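Local coordinates for isoaspartyl dipeptidase (Fervidobacterium islandicum, PDB 7CDH), which probably hydrolyses isoaspartyl (beta-aspartyl) dipeptides as a zinc-dependent metallopeptidase of the amidohydrolase family, a likely part of the repair or turnover of damaged proteins, at residues V62-G67 / Y110-S115; G95-D100 / R104-L109; I125-Y130 / V135-S140. All coordinates share one frame; numbering follows the deposited sequence.

Contact 1: residues V62-G67 / Y110-S115. With ZN (zinc ion), chain L.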
loop_
_atom_site.group_PDB
_atom_site.type_symbol
_atom_site.label_atom_id
_atom_site.label_comp_id
_atom_site.label_asym_id
_atom_site.label_seq_id
_atom_site.Cartn_x
_atom_site.Cartn_y
_atom_site.Cartn_z
ATOM N N VAL A 62 17.002 -23.794 -17.155
ATOM C CA VAL A 62 16.000 -24.885 -16.939
ATOM C C VAL A 62 14.753 -24.353 -16.222
ATOM O O VAL A 62 14.865 -23.668 -15.214
ATOM C CB VAL A 62 16.613 -26.049 -16.155
ATOM C CG1 VAL A 62 15.623 -27.176 -15.976
ATOM C CG2 VAL A 62 17.862 -26.543 -16.849
ATOM N N HIS A 63 13.578 -24.659 -16.749
ATOM C CA HIS A 63 12.297 -24.343 -16.085
ATOM C C HIS A 63 12.047 -25.425 -15.062
ATOM O O HIS A 63 11.212 -26.225 -15.335
ATOM C CB HIS A 63 11.186 -24.177 -17.113
ATOM C CG HIS A 63 11.454 -23.004 -17.992
ATOM N ND1 HIS A 63 11.333 -21.722 -17.546
ATOM C CD2 HIS A 63 11.896 -22.912 -19.266
ATOM C CE1 HIS A 63 11.638 -20.875 -18.527
ATOM N NE2 HIS A 63 11.990 -21.578 -19.594
ATOM N N ILE A 64 12.786 -25.425 -13.951
ATOM C CA ILE A 64 12.743 -26.512 -12.944
ATOM C C ILE A 64 11.324 -26.712 -12.367
ATOM O O ILE A 64 11.020 -27.878 -11.946
ATOM C CB ILE A 64 13.786 -26.270 -11.851
ATOM C CG1 ILE A 64 13.554 -25.010 -11.014
ATOM C CG2 ILE A 64 15.170 -26.287 -12.465
ATOM C CD1 ILE A 64 14.584 -24.864 -9.858
ATOM N N THR A 65 10.463 -25.688 -12.329
ATOM C CA THR A 65 9.105 -25.835 -11.734
ATOM C C THR A 65 8.070 -26.227 -12.792
ATOM O O THR A 65 6.929 -26.498 -12.425
ATOM C CB THR A 65 8.626 -24.585 -10.999
ATOM O OG1 THR A 65 8.400 -23.555 -11.950
ATOM C CG2 THR A 65 9.589 -24.158 -9.925
ATOM N N GLY A 66 8.464 -26.320 -14.047
ATOM C CA GLY A 66 7.536 -26.467 -15.172
ATOM C C GLY A 66 7.364 -25.145 -15.870
ATOM O O GLY A 66 7.638 -24.113 -15.261
ATOM N N GLY A 67 7.005 -25.186 -17.140
ATOM C CA GLY A 67 6.687 -23.985 -17.923
ATOM C C GLY A 67 5.513 -24.221 -18.843
ATOM O O GLY A 67 4.488 -24.797 -18.407
ATOM N N TYR A 110 12.102 -21.263 -5.888
ATOM C CA TYR A 110 13.082 -21.340 -4.786
ATOM C C TYR A 110 12.949 -22.714 -4.110
ATOM O O TYR A 110 13.969 -23.380 -3.846
ATOM C CB TYR A 110 12.810 -20.178 -3.822
ATOM C CG TYR A 110 13.673 -20.175 -2.590
ATOM C CD1 TYR A 110 14.916 -19.590 -2.629
ATOM C CD2 TYR A 110 13.260 -20.730 -1.389
ATOM C CE1 TYR A 110 15.757 -19.581 -1.527
ATOM C CE2 TYR A 110 14.079 -20.716 -0.267
ATOM C CZ TYR A 110 15.345 -20.154 -0.347
ATOM O OH TYR A 110 16.221 -20.077 0.694
ATOM N N ALA A 111 11.716 -23.076 -3.741
ATOM C CA ALA A 111 11.406 -24.322 -2.999
ATOM C C ALA A 111 11.904 -25.514 -3.830
ATOM O O ALA A 111 12.592 -26.364 -3.257
ATOM C CB ALA A 111 9.924 -24.431 -2.685
ATOM N N LYS A 112 11.550 -25.566 -5.119
ATOM C CA LYS A 112 12.032 -26.593 -6.078
ATOM C C LYS A 112 13.564 -26.598 -6.137
ATOM O O LYS A 112 14.136 -27.684 -5.963
ATOM C CB LYS A 112 11.476 -26.364 -7.476
ATOM C CG LYS A 112 11.879 -27.418 -8.495
ATOM C CD LYS A 112 11.684 -28.834 -8.013
ATOM C CE LYS A 112 11.479 -29.804 -9.156
ATOM N NZ LYS A 112 11.420 -31.209 -8.683
ATOM N N ALA A 113 14.204 -25.431 -6.276
ATOM C CA ALA A 113 15.683 -25.327 -6.282
ATOM C C ALA A 113 16.258 -25.924 -4.990
ATOM O O ALA A 113 17.342 -26.550 -5.039
ATOM C CB ALA A 113 16.157 -23.913 -6.500
ATOM N N LYS A 114 15.573 -25.752 -3.874
ATOM C CA LYS A 114 16.062 -26.246 -2.554
ATOM C C LYS A 114 15.896 -27.760 -2.471
ATOM O O LYS A 114 16.781 -28.406 -1.859
ATOM C CB LYS A 114 15.306 -25.631 -1.378
ATOM C CG LYS A 114 15.773 -24.235 -1.028
ATOM C CD LYS A 114 17.109 -24.272 -0.414
ATOM C CE LYS A 114 17.506 -22.996 0.270
ATOM N NZ LYS A 114 18.270 -23.308 1.498
ATOM N N SER A 115 14.830 -28.309 -3.053
ATOM C CA SER A 115 14.607 -29.762 -2.947
ATOM C C SER A 115 15.550 -30.501 -3.915
ATOM O O SER A 115 16.070 -31.566 -3.509
ATOM C CB SER A 115 13.167 -30.152 -3.104
ATOM O OG SER A 115 12.731 -29.910 -4.400
HETATM ZN ZN ZN L . 13.269 -20.659 -21.314
#
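Ile64 and Thr65 rest against the flank of helix 106-118 presented by Lys112 and Ala113, in a buried and mostly apolar contact. The end of the Ile64 chain does the reaching: CD1 meets Ala113 CB at 3.8 Å and also lies over the backbone N and CA of that residue. With chi1 at 64°, Ile64 CG1 sits between the backbone N and the carbonyl carbon and extends to the helix, passing alongside Lys112 CG at 3.9 Å. Thr65 adds its methyl, CG2 lying 3.8 Å from Lys112 CB.

The lysine is amphipathic here. Its chain bends at chi2 (48°), and its methylenes lie along the Ile64 carbonyl, Lys112 CE 3.4 Å from Ile64 O, while its ammonium goes on to the carbonyl of Leu80, with a long, weak ion pair to Glu79 in addition. Leu80 is also joined to Ile64 by a backbone hydrogen bond, so lysine tip and turn share one partner.

A type I turn from His63 to Gly66, closed by Gly66 N on His63 O at 3.0 Å, separates this apolar side from the metal side. There His63 NE2 binds a zinc ion at 2.3 Å, with His61, Glu156 and Asp285 as the other ligands; His61 and His63 form the His-X-His motif of the amidohydrolases.

Ile64 is wedged between strand 90-95, where it touches Val93, and helix 106-118, where it also touches Leu109 and Leu116; farther round the helix, Lys114 forms a salt bridge with Asp149 of a third subunit.

Contact 2: residues G95-D100 / R104-L109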
loop_
_atom_site.group_PDB
_atom_site.type_symbol
_atom_site.label_atom_id
_atom_site.label_comp_id
_atom_site.label_asym_id
_atom_site.label_seq_id
_atom_site.Cartn_x
_atom_site.Cartn_y
_atom_site.Cartn_z
ATOM N N GLY A 95 17.649 -22.256 -12.578
ATOM C CA GLY A 95 16.183 -22.293 -12.769
ATOM C C GLY A 95 15.635 -20.900 -12.964
ATOM O O GLY A 95 16.060 -19.978 -12.243
ATOM N N CYS A 96 14.715 -20.732 -13.901
ATOM C CA CYS A 96 13.982 -19.469 -14.084
ATOM C C CYS A 96 12.503 -19.741 -14.359
ATOM O O CYS A 96 12.135 -20.922 -14.602
ATOM C CB CYS A 96 14.601 -18.696 -15.233
ATOM S SG CYS A 96 14.596 -19.626 -16.785
ATOM N N LEU A 97 11.720 -18.661 -14.408
ATOM C CA LEU A 97 10.338 -18.638 -14.943
ATOM C C LEU A 97 10.333 -18.130 -16.384
ATOM O O LEU A 97 11.275 -17.443 -16.801
ATOM C CB LEU A 97 9.458 -17.715 -14.097
ATOM C CG LEU A 97 9.458 -17.990 -12.605
ATOM C CD1 LEU A 97 8.555 -17.010 -11.893
ATOM C CD2 LEU A 97 9.019 -19.420 -12.354
ATOM N N GLY A 98 9.240 -18.396 -17.093
ATOM C CA GLY A 98 9.106 -18.073 -18.519
ATOM C C GLY A 98 7.895 -17.214 -18.785
ATOM O O GLY A 98 7.667 -16.278 -18.066
ATOM N N THR A 99 7.156 -17.504 -19.839
ATOM C CA THR A 99 5.973 -16.709 -20.248
ATOM C C THR A 99 5.056 -16.453 -19.058
ATOM O O THR A 99 4.655 -15.314 -18.895
ATOM C CB THR A 99 5.213 -17.414 -21.362
ATOM O OG1 THR A 99 6.233 -17.814 -22.277
ATOM C CG2 THR A 99 4.210 -16.495 -22.011
ATOM N N ASP A 100 4.765 -17.480 -18.262
ATOM C CA ASP A 100 3.761 -17.409 -17.178
ATOM C C ASP A 100 4.458 -17.018 -15.861
ATOM O O ASP A 100 5.024 -17.920 -15.176
ATOM C CB ASP A 100 2.979 -18.717 -17.068
ATOM C CG ASP A 100 1.875 -18.687 -16.026
ATOM O OD1 ASP A 100 1.678 -17.618 -15.409
ATOM O OD2 ASP A 100 1.181 -19.701 -15.883
ATOM N N ARG A 104 2.856 -19.458 -12.102
ATOM C CA ARG A 104 4.158 -19.972 -11.619
ATOM C C ARG A 104 4.748 -18.903 -10.701
ATOM O O ARG A 104 4.871 -17.784 -11.139
ATOM C CB ARG A 104 5.073 -20.264 -12.803
ATOM C CG ARG A 104 4.431 -21.086 -13.903
ATOM C CD ARG A 104 4.276 -22.525 -13.471
ATOM N NE ARG A 104 4.144 -23.358 -14.646
ATOM C CZ ARG A 104 4.039 -24.673 -14.622
ATOM N NH1 ARG A 104 4.019 -25.306 -13.461
ATOM N NH2 ARG A 104 3.944 -25.333 -15.765
ATOM N N SER A 105 5.012 -19.240 -9.453
ATOM C CA SER A 105 5.478 -18.323 -8.398
ATOM C C SER A 105 7.002 -18.437 -8.231
ATOM O O SER A 105 7.581 -19.527 -8.410
ATOM C CB SER A 105 4.709 -18.624 -7.119
ATOM O OG SER A 105 5.445 -19.407 -6.213
ATOM N N LEU A 106 7.631 -17.340 -7.845
ATOM C CA LEU A 106 9.068 -17.324 -7.513
ATOM C C LEU A 106 9.318 -18.210 -6.296
ATOM O O LEU A 106 10.378 -18.863 -6.245
ATOM C CB LEU A 106 9.499 -15.878 -7.277
ATOM C CG LEU A 106 9.657 -15.048 -8.548
ATOM C CD1 LEU A 106 10.005 -13.619 -8.186
ATOM C CD2 LEU A 106 10.725 -15.648 -9.451
ATOM N N GLU A 107 8.389 -18.265 -5.350
ATOM C CA GLU A 107 8.639 -18.939 -4.048
ATOM C C GLU A 107 8.661 -20.451 -4.313
ATOM O O GLU A 107 9.455 -21.188 -3.682
ATOM C CB GLU A 107 7.588 -18.562 -2.997
ATOM C CG GLU A 107 7.608 -17.104 -2.599
ATOM C CD GLU A 107 6.921 -16.126 -3.552
ATOM O OE1 GLU A 107 6.352 -16.565 -4.610
ATOM O OE2 GLU A 107 6.998 -14.901 -3.260
ATOM N N ASN A 108 7.846 -20.888 -5.260
ATOM C CA ASN A 108 7.851 -22.294 -5.739
ATOM C C ASN A 108 9.181 -22.590 -6.452
ATOM O O ASN A 108 9.688 -23.711 -6.278
ATOM C CB ASN A 108 6.643 -22.529 -6.629
ATOM C CG ASN A 108 6.501 -23.934 -7.155
ATOM O OD1 ASN A 108 6.377 -24.108 -8.381
ATOM N ND2 ASN A 108 6.428 -24.895 -6.255
ATOM N N LEU A 109 9.707 -21.639 -7.240
ATOM C CA LEU A 109 10.979 -21.798 -7.964
ATOM C C LEU A 109 12.108 -22.032 -6.963
ATOM O O LEU A 109 12.946 -22.897 -7.192
ATOM C CB LEU A 109 11.231 -20.554 -8.793
ATOM C CG LEU A 109 12.596 -20.532 -9.469
ATOM C CD1 LEU A 109 12.665 -21.639 -10.498
ATOM C CD2 LEU A 109 12.864 -19.186 -10.110
HETATM O O HOH W 1 2.998 -22.182 -17.048
#
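Leu97 and Leu106 cross obliquely, their branches meeting end to end with Leu97 CD1 3.5 Å from Leu106 CD2. Leu97 has CG anti to its carbonyl carbon (chi1 -53°) and spreads its two methyls over the approach to the helix: CD1 lies near the Arg104 carbonyl, while CD2 faces Arg104 CB at 4.1 Å. Leu109, one turn farther on, drives both its branches at the backbone of Gly95 and Cys96; its CD2 is 3.9 Å from Gly95 O.

Asp100 and Arg104 are set at about a right angle, and the carboxylate and guanidinium planes differ by 50°. What touches is the arginine's aliphatic root, with Arg104 CB 3.3 Å from Asp100 O. The charged groups do not meet directly. A water lies between them, accepting from Arg104 NE at 2.9 Å; its longer link to Asp100 OD2 competes with other acceptors and is less certain. Each charge has firmer partners: the carboxylate holds Thr103 OG1 and Ile102 N, and Arg104 NH2 reaches the carbonyls of Gly67 and Thr77.

Ser105 is the N-cap, its OG accepting from Asn108 N at 3.0 Å.

The contact thus folds the loop following strand 90-95 back onto the first turn of helix 106-118, within a beta-alpha-beta unit. Leu106 and Leu109 also press on strand 122-127, through Thr127 and Ile125, and Ser105 packs on Ser105 of a second subunit.

Contact 3: residues I125-Y130 / V135-S140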
loop_
_atom_site.group_PDB
_atom_site.type_symbol
_atom_site.label_atom_id
_atom_site.label_comp_id
_atom_site.label_asym_id
_atom_site.label_seq_id
_atom_site.Cartn_x
_atom_site.Cartn_y
_atom_site.Cartn_z
ATOM N N ILE A 125 18.900 -19.721 -9.049
ATOM C CA ILE A 125 17.663 -19.272 -9.719
ATOM C C ILE A 125 17.894 -17.843 -10.178
ATOM O O ILE A 125 18.748 -17.173 -9.627
ATOM C CB ILE A 125 16.455 -19.442 -8.775
ATOM C CG1 ILE A 125 16.522 -18.520 -7.562
ATOM C CG2 ILE A 125 16.335 -20.895 -8.331
ATOM C CD1 ILE A 125 15.242 -18.463 -6.796
ATOM N N TYR A 126 17.118 -17.432 -11.152
ATOM C CA TYR A 126 16.813 -16.025 -11.447
ATOM C C TYR A 126 15.571 -15.599 -10.666
ATOM O O TYR A 126 14.711 -16.422 -10.365
ATOM C CB TYR A 126 16.527 -15.885 -12.937
ATOM C CG TYR A 126 17.668 -16.226 -13.857
ATOM C CD1 TYR A 126 18.586 -15.269 -14.211
ATOM C CD2 TYR A 126 17.786 -17.468 -14.440
ATOM C CE1 TYR A 126 19.600 -15.538 -15.112
ATOM C CE2 TYR A 126 18.789 -17.758 -15.343
ATOM C CZ TYR A 126 19.696 -16.784 -15.683
ATOM O OH TYR A 126 20.691 -17.008 -16.570
ATOM N N THR A 127 15.473 -14.306 -10.417
ATOM C CA THR A 127 14.229 -13.605 -10.060
ATOM C C THR A 127 13.651 -13.090 -11.362
ATOM O O THR A 127 14.290 -13.295 -12.404
ATOM C CB THR A 127 14.454 -12.517 -9.018
ATOM O OG1 THR A 127 13.128 -12.046 -8.844
ATOM C CG2 THR A 127 15.365 -11.387 -9.444
ATOM N N GLY A 128 12.472 -12.486 -11.324
ATOM C CA GLY A 128 11.775 -12.047 -12.553
ATOM C C GLY A 128 11.232 -13.204 -13.362
ATOM O O GLY A 128 11.244 -14.351 -12.871
ATOM N N SER A 129 10.801 -12.897 -14.590
ATOM C CA SER A 129 10.201 -13.802 -15.602
ATOM C C SER A 129 10.239 -13.036 -16.932
ATOM O O SER A 129 10.935 -11.986 -16.977
ATOM C CB SER A 129 8.771 -14.209 -15.215
ATOM O OG SER A 129 7.840 -13.098 -15.279
ATOM N N TYR A 130 9.505 -13.493 -17.952
ATOM C CA TYR A 130 9.456 -12.831 -19.273
ATOM C C TYR A 130 9.090 -11.364 -19.095
ATOM O O TYR A 130 9.690 -10.517 -19.734
ATOM C CB TYR A 130 8.408 -13.436 -20.201
ATOM C CG TYR A 130 8.853 -14.543 -21.123
ATOM C CD1 TYR A 130 9.831 -15.470 -20.781
ATOM C CD2 TYR A 130 8.217 -14.699 -22.351
ATOM C CE1 TYR A 130 10.184 -16.508 -21.637
ATOM C CE2 TYR A 130 8.580 -15.708 -23.231
ATOM C CZ TYR A 130 9.552 -16.625 -22.868
ATOM O OH TYR A 130 9.841 -17.631 -23.759
ATOM N N VAL A 135 8.535 -9.701 -11.845
ATOM C CA VAL A 135 8.049 -10.247 -10.548
ATOM C C VAL A 135 9.276 -10.345 -9.645
ATOM O O VAL A 135 10.373 -10.578 -10.169
ATOM C CB VAL A 135 7.403 -11.640 -10.704
ATOM C CG1 VAL A 135 6.081 -11.576 -11.433
ATOM C CG2 VAL A 135 8.360 -12.655 -11.387
ATOM N N THR A 136 9.091 -10.208 -8.336
ATOM C CA THR A 136 10.200 -10.185 -7.361
ATOM C C THR A 136 9.715 -10.931 -6.125
ATOM O O THR A 136 8.521 -11.118 -6.026
ATOM C CB THR A 136 10.680 -8.750 -7.097
ATOM O OG1 THR A 136 9.694 -8.072 -6.319
ATOM C CG2 THR A 136 10.921 -7.967 -8.369
ATOM N N PHE A 137 10.639 -11.420 -5.306
ATOM C CA PHE A 137 10.361 -12.009 -3.986
ATOM C C PHE A 137 10.030 -10.926 -2.959
ATOM O O PHE A 137 9.246 -11.205 -2.085
ATOM C CB PHE A 137 11.594 -12.746 -3.475
ATOM C CG PHE A 137 11.940 -14.006 -4.209
ATOM C CD1 PHE A 137 12.807 -13.988 -5.292
ATOM C CD2 PHE A 137 11.414 -15.215 -3.805
ATOM C CE1 PHE A 137 13.154 -15.162 -5.952
ATOM C CE2 PHE A 137 11.779 -16.386 -4.452
ATOM C CZ PHE A 137 12.666 -16.373 -5.509
ATOM N N THR A 138 10.665 -9.751 -3.056
ATOM C CA THR A 138 10.781 -8.729 -1.976
ATOM C C THR A 138 10.403 -7.332 -2.481
ATOM O O THR A 138 10.600 -6.396 -1.740
ATOM C CB THR A 138 12.218 -8.636 -1.441
ATOM O OG1 THR A 138 12.932 -8.066 -2.542
ATOM C CG2 THR A 138 12.843 -9.949 -1.001
ATOM N N GLY A 139 9.960 -7.159 -3.720
ATOM C CA GLY A 139 9.574 -5.828 -4.226
ATOM C C GLY A 139 10.631 -5.143 -5.058
ATOM O O GLY A 139 10.296 -4.121 -5.725
ATOM N N SER A 140 11.874 -5.616 -5.054
ATOM C CA SER A 140 12.888 -5.091 -6.011
ATOM C C SER A 140 13.854 -6.205 -6.397
ATOM O O SER A 140 14.193 -7.039 -5.522
ATOM C CB SER A 140 13.601 -3.836 -5.483
ATOM O OG SER A 140 14.619 -4.102 -4.511
HETATM O O HOH W 2 8.064 -10.719 -14.655
#
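The carbonyl oxygen of Val135 is approached by two groups of Gly128: the backbone N, in a weak, strongly bent hydrogen bond (3.1 Å, 121° at the hydrogen), and CA, in a CH...O contact also at 3.1 Å. Thr127 OG1 lies 3.4 Å from the same oxygen. This hydroxyl is placed by chi1 near -179°, CB-OG1 pointing anti to the backbone N and toward the 135-140 loop, and its firmest partner is Asp144 OD2, on helix 141-147. That carboxylate oxygen also accepts from Phe137 N, so Asp144 ties the strand end and the loop together.

At the backbone N of Val135 a water bridges the segments, hydrogen-bonded to Ser129 OG and accepting from Val135 N at 3.0 Å. Beside these polar links, Val135 CG2 packs on the Gly128 backbone, 3.5 Å from Gly128 C. Gly128 has positive phi, which suits a residue lacking a side chain.

Earlier in the strand the contact is apolar. Ile125 CD1 meets Phe137 CZ at 3.6 Å, the aliphatic chain running obliquely to the ring; Val151, Ile148 and Leu106 surround the same phenyl, as does Leu147 of a third subunit. Within the loop, Thr136 OG1 accepts from Gly139 N at 2.8 Å, an ST motif that rounds the chain toward the Ser140 N-cap.

This is the connection from strand 122-127 of the TIM-type barrel into helix 141-147, folded back on the strand end. Since its one direct backbone bond is weak, it probably owes its position largely to the shared Asp144 carboxylate and the buried Phe137 ring, the water perhaps adding a little.

Contacts 1, 2 and 3 line one sector of the amidohydrolase barrel, on the same side of the chain's centre. Contact 2 is nested along the chain inside the loop closed by contact 1, their centres about 7 Å apart, and both use helix 106-118. Contact 3 follows in series, its centre about 9 Å from that of contact 2 and 14 Å from that of contact 1. Strands 90-95 and 122-127 run parallel as neighbours, with Gly95 O accepting from Tyr126 N. His63 ND1 on Cys96 O links a zinc ligand to the loop of contact 2. Helix 106-118 thus turns one flank to the metal-side loops and other flanks to neighbouring subunits.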